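Local coordinates for glycerol-3-phosphate dehydrogenase [NAD(P)+] (Coxiella burnetii, PDB 3K96), which probably catalyses the NAD(P)H-dependent reduction of dihydroxyacetone phosphate to sn-glycerol 3-phosphate, the precursor for phospholipid synthesis, at residues L211-T223 / A304-A316. Numbering follows the deposited sequence.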
loop_
_atom_site.group_PDB
_atom_site.type_symbol
_atom_site.label_atom_id
_atom_site.label_comp_id
_atom_site.label_asym_id
_atom_site.label_seq_id
_atom_site.Cartn_x
_atom_site.Cartn_y
_atom_site.Cartn_z
ATOM N N LEU A 211 12.293 6.118 11.792
ATOM C CA LEU A 211 12.973 5.749 10.578
ATOM C C LEU A 211 12.007 5.496 9.407
ATOM O O LEU A 211 12.301 5.865 8.274
ATOM C CB LEU A 211 13.912 4.576 10.851
ATOM C CG LEU A 211 15.122 4.994 11.699
ATOM C CD1 LEU A 211 15.901 3.761 12.108
ATOM C CD2 LEU A 211 16.031 6.003 10.932
ATOM N N CYS A 212 10.850 4.909 9.692
ATOM C CA CYS A 212 9.837 4.697 8.653
ATOM C C CYS A 212 9.419 6.034 8.100
ATOM O O CYS A 212 9.316 6.220 6.886
ATOM C CB CYS A 212 8.607 3.976 9.215
ATOM S SG CYS A 212 8.836 2.235 9.425
ATOM N N GLY A 213 9.154 6.974 9.008
ATOM C CA GLY A 213 8.746 8.301 8.606
ATOM C C GLY A 213 9.833 9.056 7.869
ATOM O O GLY A 213 9.544 9.937 7.084
ATOM N N SER A 214 11.091 8.724 8.099
ATOM C CA SER A 214 12.153 9.489 7.456
ATOM C C SER A 214 12.436 8.993 6.027
ATOM O O SER A 214 13.196 9.614 5.299
ATOM C CB SER A 214 13.437 9.423 8.294
ATOM O OG SER A 214 14.043 8.134 8.195
ATOM N N VAL A 215 11.824 7.881 5.646
ATOM C CA VAL A 215 12.024 7.316 4.312
ATOM C C VAL A 215 10.801 7.423 3.381
ATOM O O VAL A 215 10.955 7.450 2.178
ATOM C CB VAL A 215 12.415 5.852 4.430
ATOM C CG1 VAL A 215 12.579 5.212 3.047
ATOM C CG2 VAL A 215 13.716 5.728 5.215
ATOM N N LYS A 216 9.592 7.534 3.930
ATOM C CA LYS A 216 8.402 7.497 3.087
ATOM C C LYS A 216 8.322 8.561 1.990
ATOM O O LYS A 216 7.828 8.269 0.909
ATOM C CB LYS A 216 7.129 7.568 3.905
ATOM C CG LYS A 216 6.988 8.859 4.657
ATOM C CD LYS A 216 5.617 9.352 4.520
ATOM C CE LYS A 216 5.472 10.736 5.090
ATOM N NZ LYS A 216 4.291 11.364 4.416
ATOM N N ASN A 217 8.790 9.782 2.258
ATOM C CA ASN A 217 8.730 10.845 1.256
ATOM C C ASN A 217 9.720 10.662 0.123
ATOM O O ASN A 217 9.512 11.168 -0.962
ATOM C CB ASN A 217 8.940 12.206 1.877
ATOM C CG ASN A 217 7.752 12.662 2.687
ATOM O OD1 ASN A 217 6.602 12.270 2.434
ATOM N ND2 ASN A 217 8.013 13.528 3.644
ATOM N N ILE A 218 10.809 9.968 0.406
ATOM C CA ILE A 218 11.793 9.623 -0.591
ATOM C C ILE A 218 11.109 8.637 -1.560
ATOM O O ILE A 218 11.221 8.747 -2.790
ATOM C CB ILE A 218 12.998 8.892 0.048
ATOM C CG1 ILE A 218 13.696 9.778 1.117
ATOM C CG2 ILE A 218 13.971 8.451 -1.046
ATOM C CD1 ILE A 218 14.765 9.024 1.948
ATOM N N LEU A 219 10.384 7.681 -0.997
ATOM C CA LEU A 219 9.669 6.688 -1.819
ATOM C C LEU A 219 8.528 7.353 -2.597
ATOM O O LEU A 219 8.225 6.953 -3.722
ATOM C CB LEU A 219 9.188 5.516 -0.970
ATOM C CG LEU A 219 10.344 4.831 -0.215
ATOM C CD1 LEU A 219 9.861 3.661 0.659
ATOM C CD2 LEU A 219 11.425 4.359 -1.176
ATOM N N ALA A 220 7.926 8.386 -2.012
ATOM C CA ALA A 220 6.872 9.141 -2.681
ATOM C C ALA A 220 7.435 9.826 -3.922
ATOM O O ALA A 220 6.777 9.897 -4.946
ATOM C CB ALA A 220 6.262 10.174 -1.717
ATOM N N ILE A 221 8.665 10.332 -3.827
ATOM C CA ILE A 221 9.290 10.954 -4.979
ATOM C C ILE A 221 9.539 9.881 -6.035
ATOM O O ILE A 221 9.205 10.085 -7.201
ATOM C CB ILE A 221 10.583 11.669 -4.638
ATOM C CG1 ILE A 221 10.307 12.874 -3.716
ATOM C CG2 ILE A 221 11.282 12.155 -5.916
ATOM C CD1 ILE A 221 11.606 13.607 -3.311
ATOM N N ALA A 222 10.076 8.737 -5.617
ATOM C CA ALA A 222 10.360 7.633 -6.537
ATOM C C ALA A 222 9.104 7.161 -7.261
ATOM O O ALA A 222 9.096 7.037 -8.483
ATOM C CB ALA A 222 11.010 6.463 -5.791
ATOM N N THR A 223 8.040 6.885 -6.522
ATOM C CA THR A 223 6.821 6.436 -7.145
ATOM C C THR A 223 6.188 7.559 -7.973
ATOM O O THR A 223 5.515 7.299 -8.973
ATOM C CB THR A 223 5.845 5.893 -6.128
ATOM O OG1 THR A 223 5.579 6.900 -5.149
ATOM C CG2 THR A 223 6.434 4.655 -5.443
ATOM N N ALA A 304 8.277 25.059 0.287
ATOM C CA ALA A 304 9.336 24.077 0.469
ATOM C C ALA A 304 8.789 22.680 0.683
ATOM O O ALA A 304 7.766 22.507 1.355
ATOM C CB ALA A 304 10.178 24.469 1.678
ATOM N N ILE A 305 9.450 21.689 0.098
ATOM C CA ILE A 305 9.063 20.304 0.329
ATOM C C ILE A 305 10.193 19.639 1.103
ATOM O O ILE A 305 11.298 20.151 1.160
ATOM C CB ILE A 305 8.698 19.505 -0.952
ATOM C CG1 ILE A 305 9.893 19.342 -1.885
ATOM C CG2 ILE A 305 7.515 20.141 -1.673
ATOM C CD1 ILE A 305 9.572 18.394 -3.058
ATOM N N GLU A 306 9.914 18.506 1.713
ATOM C CA GLU A 306 10.924 17.860 2.537
ATOM C C GLU A 306 11.628 16.703 1.905
ATOM O O GLU A 306 12.691 16.332 2.358
ATOM C CB GLU A 306 10.294 17.347 3.816
ATOM C CG GLU A 306 10.182 18.331 4.911
ATOM C CD GLU A 306 9.320 17.769 6.006
ATOM O OE1 GLU A 306 8.123 17.573 5.715
ATOM O OE2 GLU A 306 9.822 17.521 7.129
ATOM N N GLY A 307 11.053 16.139 0.851
ATOM C CA GLY A 307 11.616 14.941 0.237
ATOM C C GLY A 307 13.054 15.010 -0.211
ATOM O O GLY A 307 13.787 14.025 -0.075
ATOM N N LEU A 308 13.466 16.133 -0.784
ATOM C CA LEU A 308 14.865 16.260 -1.244
ATOM C C LEU A 308 15.802 16.246 -0.022
ATOM O O LEU A 308 16.795 15.537 0.002
ATOM C CB LEU A 308 15.107 17.517 -2.088
ATOM C CG LEU A 308 14.409 17.615 -3.442
ATOM C CD1 LEU A 308 12.929 17.841 -3.236
ATOM C CD2 LEU A 308 14.991 18.763 -4.231
ATOM N N TYR A 309 15.461 17.037 0.986
ATOM C CA TYR A 309 16.221 17.063 2.229
ATOM C C TYR A 309 16.230 15.674 2.853
ATOM O O TYR A 309 17.290 15.191 3.245
ATOM C CB TYR A 309 15.607 18.081 3.187
ATOM C CG TYR A 309 16.397 18.335 4.432
ATOM C CD1 TYR A 309 17.518 19.168 4.411
ATOM C CD2 TYR A 309 15.986 17.815 5.649
ATOM C CE1 TYR A 309 18.239 19.432 5.586
ATOM C CE2 TYR A 309 16.689 18.072 6.820
ATOM C CZ TYR A 309 17.811 18.873 6.787
ATOM O OH TYR A 309 18.492 19.120 7.962
ATOM N N ASN A 310 15.072 15.023 2.951
ATOM C CA ASN A 310 15.024 13.670 3.495
ATOM C C ASN A 310 15.978 12.742 2.724
ATOM O O ASN A 310 16.662 11.935 3.323
ATOM C CB ASN A 310 13.641 13.005 3.382
ATOM C CG ASN A 310 12.544 13.651 4.231
ATOM O OD1 ASN A 310 11.361 13.386 3.975
ATOM N ND2 ASN A 310 12.903 14.470 5.223
ATOM N N THR A 311 15.961 12.825 1.387
ATOM C CA THR A 311 16.782 11.958 0.550
ATOM C C THR A 311 18.248 12.163 0.892
ATOM O O THR A 311 19.002 11.206 1.109
ATOM C CB THR A 311 16.578 12.233 -0.974
ATOM O OG1 THR A 311 15.212 12.048 -1.330
ATOM C CG2 THR A 311 17.420 11.293 -1.834
ATOM N N ASP A 312 18.646 13.416 0.973
ATOM C CA ASP A 312 20.046 13.727 1.271
ATOM C C ASP A 312 20.472 13.236 2.639
ATOM O O ASP A 312 21.563 12.682 2.778
ATOM C CB ASP A 312 20.289 15.235 1.142
ATOM C CG ASP A 312 20.147 15.715 -0.289
ATOM O OD1 ASP A 312 20.173 14.842 -1.209
ATOM O OD2 ASP A 312 20.007 16.951 -0.496
ATOM N N GLN A 313 19.608 13.392 3.648
ATOM C CA GLN A 313 19.988 12.978 5.014
ATOM C C GLN A 313 20.056 11.463 5.152
ATOM O O GLN A 313 20.995 10.927 5.747
ATOM C CB GLN A 313 19.035 13.555 6.068
ATOM C CG GLN A 313 19.001 15.069 6.126
ATOM C CD GLN A 313 20.338 15.672 6.487
ATOM O OE1 GLN A 313 21.028 15.212 7.395
ATOM N NE2 GLN A 313 20.709 16.714 5.780
ATOM N N VAL A 314 19.077 10.773 4.579
ATOM C CA VAL A 314 19.038 9.333 4.659
ATOM C C VAL A 314 20.153 8.723 3.833
ATOM O O VAL A 314 20.779 7.751 4.263
ATOM C CB VAL A 314 17.656 8.771 4.254
ATOM C CG1 VAL A 314 17.699 7.263 4.115
ATOM C CG2 VAL A 314 16.619 9.194 5.278
ATOM N N HIS A 315 20.429 9.305 2.674
ATOM C CA HIS A 315 21.521 8.804 1.818
ATOM C C HIS A 315 22.833 8.866 2.601
ATOM O O HIS A 315 23.589 7.902 2.618
ATOM C CB HIS A 315 21.640 9.614 0.533
ATOM C CG HIS A 315 22.710 9.118 -0.399
ATOM N ND1 HIS A 315 23.925 9.753 -0.548
ATOM C CD2 HIS A 315 22.742 8.054 -1.228
ATOM C CE1 HIS A 315 24.659 9.098 -1.432
ATOM N NE2 HIS A 315 23.963 8.059 -1.856
ATOM N N ALA A 316 23.087 9.985 3.275
ATOM C CA ALA A 316 24.308 10.120 4.059
ATOM C C ALA A 316 24.341 9.085 5.179
ATOM O O ALA A 316 25.377 8.494 5.449
ATOM C CB ALA A 316 24.454 11.553 4.629
HETATM O O HOH W 1 10.230 10.848 4.535
#
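Two helices of the all-helical C-terminal domain cross beside the predicted active site, where Asn-217 and Ile-218 of 211-223 meet Gly-307, Asn-310 and Val-314 of 304-316. The axes of 211-223 and 307-316 approach to 8.2 Å at a crossing angle of -119°. The first helix carries Lys-216, the predicted proton acceptor. Segment 304-316 carries Glu-306, a predicted NADPH ligand whose OE2 accepts a hydrogen bond from the backbone N of Ser-109. The first helix is kinked: the N of Asn-217 has no bond to the preceding turn. A water fills in, accepting from Asn-217 N at 2.9 Å and donating to Gly-213 O and Asn-310 OD1. Asn-310 OD1 also takes a weak bond from Asn-217 ND2 (3.4 Å), with the two amide planes only 6° apart. Asn-281, a predicted substrate ligand, touches the Asn-217 side chain and accepts from Gly-307 N. The rest of the contact is mostly apolar. With CG1 of Ile-218 anti to the carbonyl carbon (chi1 -60°) and the chain extended beyond it, CD1 reaches Val-314 CB at 3.7 Å. Val-314 CG2 in turn lies 3.4 Å from Ser-214 O. Gly-307 leaves room for Ile-221 CD1, which sits 3.7 Å from Gly-307 C. Thr-311 OG1 turns back to Gly-307 O at 2.7 Å, reaching it from the face opposite Thr-311 N, and still touches Ile-218 CG1 at 3.7 Å.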